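Local coordinates for uncharacterized protein (Bacteroides eggerthii, PDB 4FTD), which is of unknown function but, with its six-bladed beta-propeller and immunoglobulin-like domain, is possibly involved in carbohydrate metabolism, at residues S250-E255 and N301-G306; N258-F263 and F271-I276; A40-N45 and R97-L102. All coordinates share one frame; numbering follows the deposited sequence. Where two conformers were deposited one is given.

Interaction 1: residues S250-E255 and N301-G306; sequences SYNIDE and NVYRVG
Ser250 OG is gripped by two donors of the strand 300-304: the backbone Val302 N lies 3.0 Å from Ser250 OG in a nearly straight bond, and the amide Asn301 ND2 reaches the same oxygen, which sits close to the amide plane of Asn301. Asn301 OD1 accepts a weak hydrogen bond from Ala341 N. Two residues on, the Asn252 amide clamps the backbone on both sides of Tyr303. Its CG, anti to its own carbonyl carbon (chi1 -67°), is swung toward strand 300-304. Asn252 OD1 accepts from Arg304 N at 2.9 Å, the donor standing above the carbonyl plane. Asn252 ND2 gives to Val302 O at 3.0 Å. An alanine in place of Asn252 would probably leave Arg304 N and Val302 O without these partners and open a gap between the two strands. Ser250 CB also lies over one face of the Tyr303 ring, 4.0 Å from its centroid in a CH-pi contact, while Tyr251 O sits at the ring edge. Water 1 joins Tyr303 OH, at 2.6 Å, to Tyr251 N. Asp254 OD2 is 4.2 Å from Arg304 NH1, too far for a salt bridge; Asp254 OD1 instead accepts from Asn258 N, and Arg304 NE binds Thr308 O. These nearly parallel strands begin successive four-stranded propeller sheets. With axes 6.6 Å apart, too far for direct backbone pairing, side chains of strand 250-253 bond mostly to the backbone of strand 300-304, with one side-chain pair, so this join between blades depends on the identity of Ser250 and Asn252.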
loop_
_atom_site.group_PDB
_atom_site.type_symbol
_atom_site.label_atom_id
_atom_site.label_comp_id
_atom_site.label_asym_id
_atom_site.label_seq_id
_atom_site.Cartn_x
_atom_site.Cartn_y
_atom_site.Cartn_z
ATOM N N SER A 250 -14.924 10.056 -0.767
ATOM C CA SER A 250 -14.080 9.075 -1.513
ATOM C C SER A 250 -14.088 9.439 -2.995
ATOM O O SER A 250 -15.064 9.231 -3.700
ATOM C CB SER A 250 -14.534 7.663 -1.265
ATOM O OG SER A 250 -14.787 7.413 0.094
ATOM N N TYR A 251 -13.033 10.142 -3.407
ATOM C CA TYR A 251 -12.864 10.559 -4.776
ATOM C C TYR A 251 -12.278 9.389 -5.572
ATOM O O TYR A 251 -11.174 8.947 -5.283
ATOM C CB TYR A 251 -11.929 11.758 -4.825
ATOM C CG TYR A 251 -12.450 13.033 -4.204
ATOM C CD1 TYR A 251 -12.365 13.287 -2.791
ATOM C CD2 TYR A 251 -12.943 14.062 -5.036
ATOM C CE1 TYR A 251 -12.847 14.515 -2.278
ATOM C CE2 TYR A 251 -13.409 15.271 -4.517
ATOM C CZ TYR A 251 -13.345 15.525 -3.175
ATOM O OH TYR A 251 -13.821 16.773 -2.739
ATOM N N ASN A 252 -13.040 8.894 -6.543
ATOM C CA ASN A 252 -12.639 7.803 -7.435
ATOM C C ASN A 252 -12.628 8.352 -8.879
ATOM O O ASN A 252 -13.628 8.370 -9.528
ATOM C CB ASN A 252 -13.648 6.656 -7.322
ATOM C CG ASN A 252 -13.614 5.995 -5.968
ATOM O OD1 ASN A 252 -12.756 5.144 -5.721
ATOM N ND2 ASN A 252 -14.479 6.428 -5.072
ATOM N N ILE A 253 -11.508 8.879 -9.333
ATOM C CA ILE A 253 -11.448 9.501 -10.629
ATOM C C ILE A 253 -10.263 8.867 -11.346
ATOM O O ILE A 253 -9.140 8.912 -10.853
ATOM C CB ILE A 253 -11.327 11.011 -10.525
ATOM C CG1 ILE A 253 -12.485 11.609 -9.727
ATOM C CG2 ILE A 253 -11.171 11.626 -11.899
ATOM C CD1 ILE A 253 -12.270 13.080 -9.354
ATOM N N ASP A 254 -10.533 8.294 -12.506
ATOM C CA ASP A 254 -9.539 7.544 -13.285
ATOM C C ASP A 254 -8.660 8.475 -14.125
ATOM O O ASP A 254 -8.785 9.698 -14.046
ATOM C CB ASP A 254 -10.212 6.433 -14.102
ATOM C CG ASP A 254 -11.017 6.931 -15.284
ATOM O OD1 ASP A 254 -10.856 8.073 -15.777
ATOM O OD2 ASP A 254 -11.849 6.121 -15.725
ATOM N N GLU A 255 -7.780 7.902 -14.940
ATOM C CA GLU A 255 -6.805 8.712 -15.649
ATOM C C GLU A 255 -7.457 9.586 -16.708
ATOM O O GLU A 255 -6.894 10.613 -17.062
ATOM C CB GLU A 255 -5.674 7.858 -16.219
ATOM C CG GLU A 255 -6.087 6.967 -17.368
ATOM C CD GLU A 255 -4.996 5.993 -17.761
ATOM O OE1 GLU A 255 -3.849 6.120 -17.257
ATOM O OE2 GLU A 255 -5.292 5.103 -18.586
ATOM N N ASN A 301 -15.559 5.145 3.932
ATOM C CA ASN A 301 -15.057 5.361 2.606
ATOM C C ASN A 301 -15.436 4.232 1.706
ATOM O O ASN A 301 -15.590 3.120 2.155
ATOM C CB ASN A 301 -13.524 5.421 2.597
ATOM C CG ASN A 301 -12.930 6.633 3.323
ATOM O OD1 ASN A 301 -12.464 6.488 4.430
ATOM N ND2 ASN A 301 -12.936 7.817 2.690
ATOM N N VAL A 302 -15.475 4.547 0.426
ATOM C CA VAL A 302 -15.835 3.656 -0.680
ATOM C C VAL A 302 -14.827 3.898 -1.828
ATOM O O VAL A 302 -14.855 4.962 -2.474
ATOM C CB VAL A 302 -17.297 3.891 -1.188
ATOM C CG1 VAL A 302 -17.611 2.957 -2.368
ATOM C CG2 VAL A 302 -18.352 3.648 -0.087
ATOM N N TYR A 303 -13.951 2.928 -2.088
ATOM C CA TYR A 303 -12.900 3.063 -3.098
ATOM C C TYR A 303 -12.883 1.907 -4.095
ATOM O O TYR A 303 -12.938 0.711 -3.735
ATOM C CB TYR A 303 -11.491 3.221 -2.465
ATOM C CG TYR A 303 -11.240 4.589 -1.857
ATOM C CD1 TYR A 303 -11.172 5.719 -2.647
ATOM C CD2 TYR A 303 -11.015 4.742 -0.524
ATOM C CE1 TYR A 303 -10.984 6.979 -2.116
ATOM C CE2 TYR A 303 -10.827 5.979 0.031
ATOM C CZ TYR A 303 -10.786 7.103 -0.760
ATOM O OH TYR A 303 -10.584 8.320 -0.173
ATOM N N ARG A 304 -12.843 2.297 -5.363
ATOM C CA ARG A 304 -12.833 1.387 -6.507
ATOM C C ARG A 304 -11.640 0.440 -6.485
ATOM O O ARG A 304 -10.553 0.839 -6.184
ATOM C CB ARG A 304 -12.815 2.192 -7.803
ATOM C CG ARG A 304 -13.121 1.393 -9.055
ATOM C CD ARG A 304 -13.339 2.324 -10.233
ATOM N NE ARG A 304 -13.510 1.557 -11.455
ATOM C CZ ARG A 304 -13.493 2.054 -12.694
ATOM N NH1 ARG A 304 -13.302 3.354 -12.922
ATOM N NH2 ARG A 304 -13.657 1.231 -13.731
ATOM N N VAL A 305 -11.892 -0.822 -6.768
ATOM C CA VAL A 305 -10.842 -1.831 -6.893
ATOM C C VAL A 305 -10.311 -1.773 -8.317
ATOM O O VAL A 305 -11.013 -2.140 -9.245
ATOM C CB VAL A 305 -11.414 -3.220 -6.609
ATOM C CG1 VAL A 305 -10.379 -4.319 -6.879
ATOM C CG2 VAL A 305 -11.873 -3.244 -5.170
ATOM N N GLY A 306 -9.093 -1.275 -8.492
ATOM C CA GLY A 306 -8.467 -1.222 -9.813
ATOM C C GLY A 306 -9.297 -0.470 -10.832
ATOM O O GLY A 306 -9.861 0.578 -10.514
HETATM O O HOH W 1 -10.501 10.416 -1.728
HETATM O O HOH W 2 -13.211 5.766 -11.748
#

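Interaction 2: residues N258-F263 and F271-I276; sequences NGFIFF and FLKVPI
Lys273 lies over one face of the Phe260 ring, with CD 4.0 Å and NZ 4.2 Å from its centroid, pairing a CH-pi contact with a cation-pi contact. Val274 O is at the edge of that ring, and Pro275 CB meets Phe260 CE1. The two segments form the antiparallel beta hairpin at the middle of a four-stranded propeller blade. The Phe263 ring has Ile261 CG2 over one face and Val274 CG2 at its edge, 3.8 Å from Phe263 CD2; Phe215 meets it edge-to-face. Lys273 begins with CG anti to the backbone N (chi1 -180°) and runs side by side with Phe262, after which a bend at chi3 (79°) places CE; its ammonium also forms a salt bridge with Glu325. Phe260, Phe262, Lys273 and Pro275 share one face of the sheet, and Ile261, Phe263, Leu272, Val274 and Ile276 the other. Phe262 packs on Val302 and meets Tyr311 edge-to-face, joining this face to the next blade. Three hydrogen-bonded pairs, Gly259 with Ile276, Ile261 with Val274 and Phe263 with Leu272, fasten the hairpin by six backbone bonds. At its turn-distant end the backbone of Gly259 would jam any CB against the preceding carbonyl oxygen, and Ile276 CG2 lies 3.7 Å from Gly259 O.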
loop_
_atom_site.group_PDB
_atom_site.type_symbol
_atom_site.label_atom_id
_atom_site.label_comp_id
_atom_site.label_asym_id
_atom_site.label_seq_id
_atom_site.Cartn_x
_atom_site.Cartn_y
_atom_site.Cartn_z
ATOM N N ASN A 258 -12.731 10.341 -15.211
ATOM C CA ASN A 258 -14.043 9.721 -15.076
ATOM C C ASN A 258 -14.166 8.888 -13.823
ATOM O O ASN A 258 -13.274 8.100 -13.511
ATOM C CB ASN A 258 -14.308 8.813 -16.263
ATOM C CG ASN A 258 -14.347 9.572 -17.556
ATOM O OD1 ASN A 258 -14.731 10.739 -17.587
ATOM N ND2 ASN A 258 -13.919 8.934 -18.624
ATOM N N GLY A 259 -15.312 9.029 -13.167
ATOM C CA GLY A 259 -15.642 8.178 -12.040
ATOM C C GLY A 259 -16.752 8.766 -11.181
ATOM O O GLY A 259 -17.707 9.373 -11.678
ATOM N N PHE A 260 -16.607 8.584 -9.882
ATOM C CA PHE A 260 -17.645 8.962 -8.901
ATOM C C PHE A 260 -16.970 9.477 -7.638
ATOM O O PHE A 260 -15.932 8.965 -7.242
ATOM C CB PHE A 260 -18.419 7.749 -8.471
ATOM C CG PHE A 260 -19.199 7.116 -9.563
ATOM C CD1 PHE A 260 -20.295 7.770 -10.096
ATOM C CD2 PHE A 260 -18.815 5.878 -10.101
ATOM C CE1 PHE A 260 -21.042 7.189 -11.138
ATOM C CE2 PHE A 260 -19.545 5.299 -11.143
ATOM C CZ PHE A 260 -20.655 5.955 -11.663
ATOM N N ILE A 261 -17.605 10.432 -6.985
ATOM C CA ILE A 261 -17.220 10.832 -5.662
ATOM C C ILE A 261 -18.367 10.345 -4.723
ATOM O O ILE A 261 -19.559 10.634 -4.935
ATOM C CB ILE A 261 -17.021 12.328 -5.540
ATOM C CG1 ILE A 261 -16.122 12.848 -6.675
ATOM C CG2 ILE A 261 -16.422 12.641 -4.132
ATOM C CD1 ILE A 261 -16.212 14.340 -6.974
ATOM N N PHE A 262 -18.003 9.637 -3.671
ATOM C CA PHE A 262 -18.966 9.163 -2.690
ATOM C C PHE A 262 -18.878 10.048 -1.445
ATOM O O PHE A 262 -17.794 10.175 -0.864
ATOM C CB PHE A 262 -18.666 7.732 -2.290
ATOM C CG PHE A 262 -18.879 6.715 -3.401
ATOM C CD1 PHE A 262 -17.837 6.358 -4.250
ATOM C CD2 PHE A 262 -20.090 6.063 -3.527
ATOM C CE1 PHE A 262 -18.020 5.397 -5.217
ATOM C CE2 PHE A 262 -20.291 5.141 -4.541
ATOM C CZ PHE A 262 -19.239 4.807 -5.376
ATOM N N PHE A 263 -20.030 10.535 -0.990
ATOM C CA PHE A 263 -20.104 11.404 0.181
ATOM C C PHE A 263 -21.118 10.840 1.151
ATOM O O PHE A 263 -22.328 10.885 0.891
ATOM C CB PHE A 263 -20.539 12.790 -0.195
ATOM C CG PHE A 263 -19.587 13.564 -1.071
ATOM C CD1 PHE A 263 -18.426 14.118 -0.574
ATOM C CD2 PHE A 263 -19.928 13.811 -2.391
ATOM C CE1 PHE A 263 -17.637 14.940 -1.376
ATOM C CE2 PHE A 263 -19.187 14.620 -3.183
ATOM C CZ PHE A 263 -18.043 15.199 -2.689
ATOM N N PHE A 271 -25.100 7.386 1.167
ATOM C CA PHE A 271 -24.058 8.038 0.406
ATOM C C PHE A 271 -24.705 8.731 -0.777
ATOM O O PHE A 271 -25.616 8.203 -1.379
ATOM C CB PHE A 271 -23.078 7.023 -0.166
ATOM C CG PHE A 271 -22.082 6.502 0.814
ATOM C CD1 PHE A 271 -22.309 5.327 1.482
ATOM C CD2 PHE A 271 -20.908 7.177 1.048
ATOM C CE1 PHE A 271 -21.396 4.843 2.377
ATOM C CE2 PHE A 271 -19.989 6.697 1.941
ATOM C CZ PHE A 271 -20.229 5.525 2.605
ATOM N N LEU A 272 -24.212 9.909 -1.106
ATOM C CA LEU A 272 -24.449 10.567 -2.388
ATOM C C LEU A 272 -23.333 10.068 -3.285
ATOM O O LEU A 272 -22.184 10.202 -2.946
ATOM C CB LEU A 272 -24.351 12.093 -2.272
ATOM C CG LEU A 272 -25.399 12.708 -1.325
ATOM C CD1 LEU A 272 -25.313 14.236 -1.361
ATOM C CD2 LEU A 272 -26.828 12.216 -1.626
ATOM N N LYS A 273 -23.691 9.413 -4.383
ATOM C CA LYS A 273 -22.755 8.991 -5.432
ATOM C C LYS A 273 -22.805 10.058 -6.542
ATOM O O LYS A 273 -23.757 10.122 -7.298
ATOM C CB LYS A 273 -23.137 7.611 -6.003
ATOM C CG LYS A 273 -22.177 7.167 -7.087
ATOM C CD LYS A 273 -22.294 5.707 -7.466
ATOM C CE LYS A 273 -23.463 5.462 -8.396
ATOM N NZ LYS A 273 -23.173 4.280 -9.232
ATOM N N VAL A 274 -21.764 10.855 -6.651
ATOM C CA VAL A 274 -21.724 12.030 -7.558
ATOM C C VAL A 274 -20.868 11.714 -8.790
ATOM O O VAL A 274 -19.678 11.528 -8.659
ATOM C CB VAL A 274 -21.161 13.229 -6.817
ATOM C CG1 VAL A 274 -21.118 14.474 -7.719
ATOM C CG2 VAL A 274 -22.013 13.526 -5.573
ATOM N N PRO A 275 -21.476 11.610 -9.988
ATOM C CA PRO A 275 -20.625 11.264 -11.145
ATOM C C PRO A 275 -19.801 12.436 -11.654
ATOM O O PRO A 275 -20.258 13.575 -11.612
ATOM C CB PRO A 275 -21.625 10.843 -12.239
ATOM C CG PRO A 275 -22.935 10.687 -11.523
ATOM C CD PRO A 275 -22.897 11.655 -10.364
ATOM N N ILE A 276 -18.601 12.123 -12.136
ATOM C CA ILE A 276 -17.689 13.113 -12.682
ATOM C C ILE A 276 -17.119 12.532 -13.976
ATOM O O ILE A 276 -16.854 11.346 -14.046
ATOM C CB ILE A 276 -16.615 13.548 -11.639
ATOM C CG1 ILE A 276 -15.729 14.666 -12.204
ATOM C CG2 ILE A 276 -15.724 12.421 -11.251
ATOM C CD1 ILE A 276 -15.090 15.545 -11.142
#

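Interaction 3: residues A40-N45 and R97-L102; sequences AKKTIN and RYKDYL
Ile44 CD1 presses on Tyr101 CB at 3.6 Å, the two side chains crossing at about a right angle, and this buried pair is the tight part of the contact. On the Tyr101 ring, CD2 comes within 3.8 Å of Lys42 CA, and Thr43 N lies at the ring edge. Tyr101 OH is bonded to Glu39 OE1 and Leu17 N, while Ile44 packs on Leu17 and Ile20. Two backbone bonds lock the register around Leu102: Leu102 N gives to Lys42 O at 2.9 Å and Leu102 O accepts from Ile44 N at 3.0 Å. The other side is looser. Lys99 NZ forms a salt bridge with Glu39 OE2. Lys42 is modelled in two positions; in one of them its NZ comes within 3.8 Å of Lys99 NZ and pairs with Glu39 OE2 too, so this approach of like charges is not fixed. Leu102 stays exposed, its side chain on the same face of the sheet as Thr43. Asp100 turns its carboxylate to Arg91. Opposite Asp38, Lys42 (phi 55°) and Thr43 form a G1 beta bulge that leads into the short strand 43-45, which runs parallel to 98-106 within an otherwise antiparallel sheet, an arrangement consistent with the immunoglobulin-like domain of this protein.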
loop_
_atom_site.group_PDB
_atom_site.type_symbol
_atom_site.label_atom_id
_atom_site.label_comp_id
_atom_site.label_asym_id
_atom_site.label_seq_id
_atom_site.Cartn_x
_atom_site.Cartn_y
_atom_site.Cartn_z
ATOM N N ALA A 40 34.273 -27.380 10.435
ATOM C CA ALA A 40 33.831 -27.855 11.755
ATOM C C ALA A 40 32.518 -28.618 11.608
ATOM O O ALA A 40 32.343 -29.680 12.215
ATOM C CB ALA A 40 33.675 -26.693 12.741
ATOM N N LYS A 41 31.618 -28.091 10.770
ATOM C CA LYS A 41 30.299 -28.705 10.527
ATOM C C LYS A 41 30.305 -29.751 9.400
ATOM O O LYS A 41 29.316 -30.470 9.223
ATOM C CB LYS A 41 29.268 -27.614 10.228
ATOM C CG LYS A 41 29.036 -26.700 11.423
ATOM C CD LYS A 41 28.185 -25.490 11.072
ATOM C CE LYS A 41 28.101 -24.546 12.269
ATOM N NZ LYS A 41 27.606 -23.201 11.877
ATOM N N LYS A 42 31.420 -29.839 8.663
ATOM C CA LYS A 42 31.550 -30.770 7.540
ATOM C C LYS A 42 30.401 -30.543 6.532
ATOM O O LYS A 42 29.696 -31.473 6.156
ATOM C CB LYS A 42 31.585 -32.240 8.022
ATOM C CG LYS A 42 32.513 -32.563 9.202
ATOM C CD LYS A 42 34.012 -32.446 8.911
ATOM C CE LYS A 42 34.806 -32.525 10.218
ATOM N NZ LYS A 42 36.140 -31.861 10.166
ATOM N N THR A 43 30.208 -29.295 6.111
ATOM C CA THR A 43 29.180 -28.960 5.118
ATOM C C THR A 43 29.794 -28.175 3.975
ATOM O O THR A 43 30.855 -27.538 4.113
ATOM C CB THR A 43 28.033 -28.120 5.732
ATOM O OG1 THR A 43 28.569 -26.866 6.159
ATOM C CG2 THR A 43 27.387 -28.845 6.949
ATOM N N ILE A 44 29.122 -28.248 2.836
ATOM C CA ILE A 44 29.495 -27.504 1.659
ATOM C C ILE A 44 28.216 -26.859 1.130
ATOM O O ILE A 44 27.198 -27.531 0.977
ATOM C CB ILE A 44 30.109 -28.391 0.552
ATOM C CG1 ILE A 44 31.331 -29.220 1.054
ATOM C CG2 ILE A 44 30.500 -27.518 -0.654
ATOM C CD1 ILE A 44 31.694 -30.430 0.181
ATOM N N ASN A 45 28.276 -25.557 0.888
ATOM C CA ASN A 45 27.188 -24.803 0.251
ATOM C C ASN A 45 27.664 -24.041 -0.981
ATOM O O ASN A 45 28.848 -23.806 -1.167
ATOM C CB ASN A 45 26.502 -23.841 1.246
ATOM C CG ASN A 45 25.651 -24.584 2.230
ATOM O OD1 ASN A 45 24.510 -24.893 1.930
ATOM N ND2 ASN A 45 26.244 -25.003 3.344
ATOM N N ARG A 97 42.123 -43.287 5.235
ATOM C CA ARG A 97 41.236 -42.380 5.965
ATOM C C ARG A 97 40.246 -41.888 4.993
ATOM O O ARG A 97 40.524 -41.857 3.807
ATOM C CB ARG A 97 41.999 -41.162 6.489
ATOM C CG ARG A 97 43.137 -41.516 7.415
ATOM C CD ARG A 97 43.808 -40.292 8.008
ATOM N NE ARG A 97 43.871 -40.501 9.444
ATOM C CZ ARG A 97 42.834 -40.362 10.269
ATOM N NH1 ARG A 97 41.637 -39.973 9.821
ATOM N NH2 ARG A 97 42.996 -40.615 11.563
ATOM N N TYR A 98 39.107 -41.461 5.485
ATOM C CA TYR A 98 38.105 -40.853 4.644
ATOM C C TYR A 98 37.348 -39.831 5.488
ATOM O O TYR A 98 37.376 -39.916 6.708
ATOM C CB TYR A 98 37.166 -41.902 4.040
ATOM C CG TYR A 98 36.177 -42.487 5.002
ATOM C CD1 TYR A 98 36.516 -43.561 5.826
ATOM C CD2 TYR A 98 34.898 -41.950 5.111
ATOM C CE1 TYR A 98 35.603 -44.101 6.738
ATOM C CE2 TYR A 98 33.982 -42.473 6.031
ATOM C CZ TYR A 98 34.325 -43.560 6.814
ATOM O OH TYR A 98 33.401 -44.053 7.723
ATOM N N LYS A 99 36.671 -38.909 4.822
ATOM C CA LYS A 99 35.902 -37.866 5.492
ATOM C C LYS A 99 34.707 -37.544 4.633
ATOM O O LYS A 99 34.833 -37.348 3.430
ATOM C CB LYS A 99 36.742 -36.604 5.721
ATOM C CG LYS A 99 36.018 -35.511 6.517
ATOM C CD LYS A 99 36.879 -34.280 6.776
ATOM C CE LYS A 99 37.879 -34.480 7.907
ATOM N NZ LYS A 99 38.875 -33.373 7.936
ATOM N N ASP A 100 33.539 -37.495 5.262
ATOM C CA ASP A 100 32.289 -37.192 4.569
ATOM C C ASP A 100 31.813 -35.757 4.865
ATOM O O ASP A 100 31.737 -35.330 6.015
ATOM C CB ASP A 100 31.206 -38.174 4.982
ATOM C CG ASP A 100 31.374 -39.576 4.357
ATOM O OD1 ASP A 100 32.206 -39.767 3.443
ATOM O OD2 ASP A 100 30.625 -40.497 4.776
ATOM N N TYR A 101 31.514 -35.021 3.797
ATOM C CA TYR A 101 30.956 -33.674 3.867
ATOM C C TYR A 101 29.532 -33.775 3.332
ATOM O O TYR A 101 29.271 -34.544 2.403
ATOM C CB TYR A 101 31.777 -32.721 2.966
ATOM C CG TYR A 101 33.162 -32.400 3.490
ATOM C CD1 TYR A 101 34.247 -33.243 3.229
ATOM C CD2 TYR A 101 33.404 -31.239 4.211
ATOM C CE1 TYR A 101 35.518 -32.942 3.689
ATOM C CE2 TYR A 101 34.673 -30.946 4.683
ATOM C CZ TYR A 101 35.725 -31.804 4.409
ATOM O OH TYR A 101 36.993 -31.532 4.864
ATOM N N LEU A 102 28.619 -33.011 3.922
ATOM C CA LEU A 102 27.237 -32.916 3.454
ATOM C C LEU A 102 27.160 -31.720 2.506
ATOM O O LEU A 102 27.269 -30.558 2.934
ATOM C CB LEU A 102 26.255 -32.754 4.623
ATOM C CG LEU A 102 25.870 -34.073 5.263
ATOM C CD1 LEU A 102 24.922 -33.841 6.448
ATOM C CD2 LEU A 102 25.238 -34.953 4.183
#

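Overall arrangement
Interaction 3 comes first along the chain, in the mixed sheet of the immunoglobulin-like domain, and closes before interaction 1 opens. Its centre is about 60 Å from that of interaction 1 and about 68 Å from that of interaction 2, on the opposite side of the chain's centre. Interactions 1 and 2 belong to the propeller, with centres about 9 Å apart. Strand 250-253 is the neighbour of 259-264 in one four-stranded sheet, so the hairpin of interaction 2, which falls in sequence between the two segments of interaction 1, is bonded directly to it. Interaction 2 thus builds a blade, interaction 1 joins it to the following blade, and interaction 3 pairs strands in a separate domain.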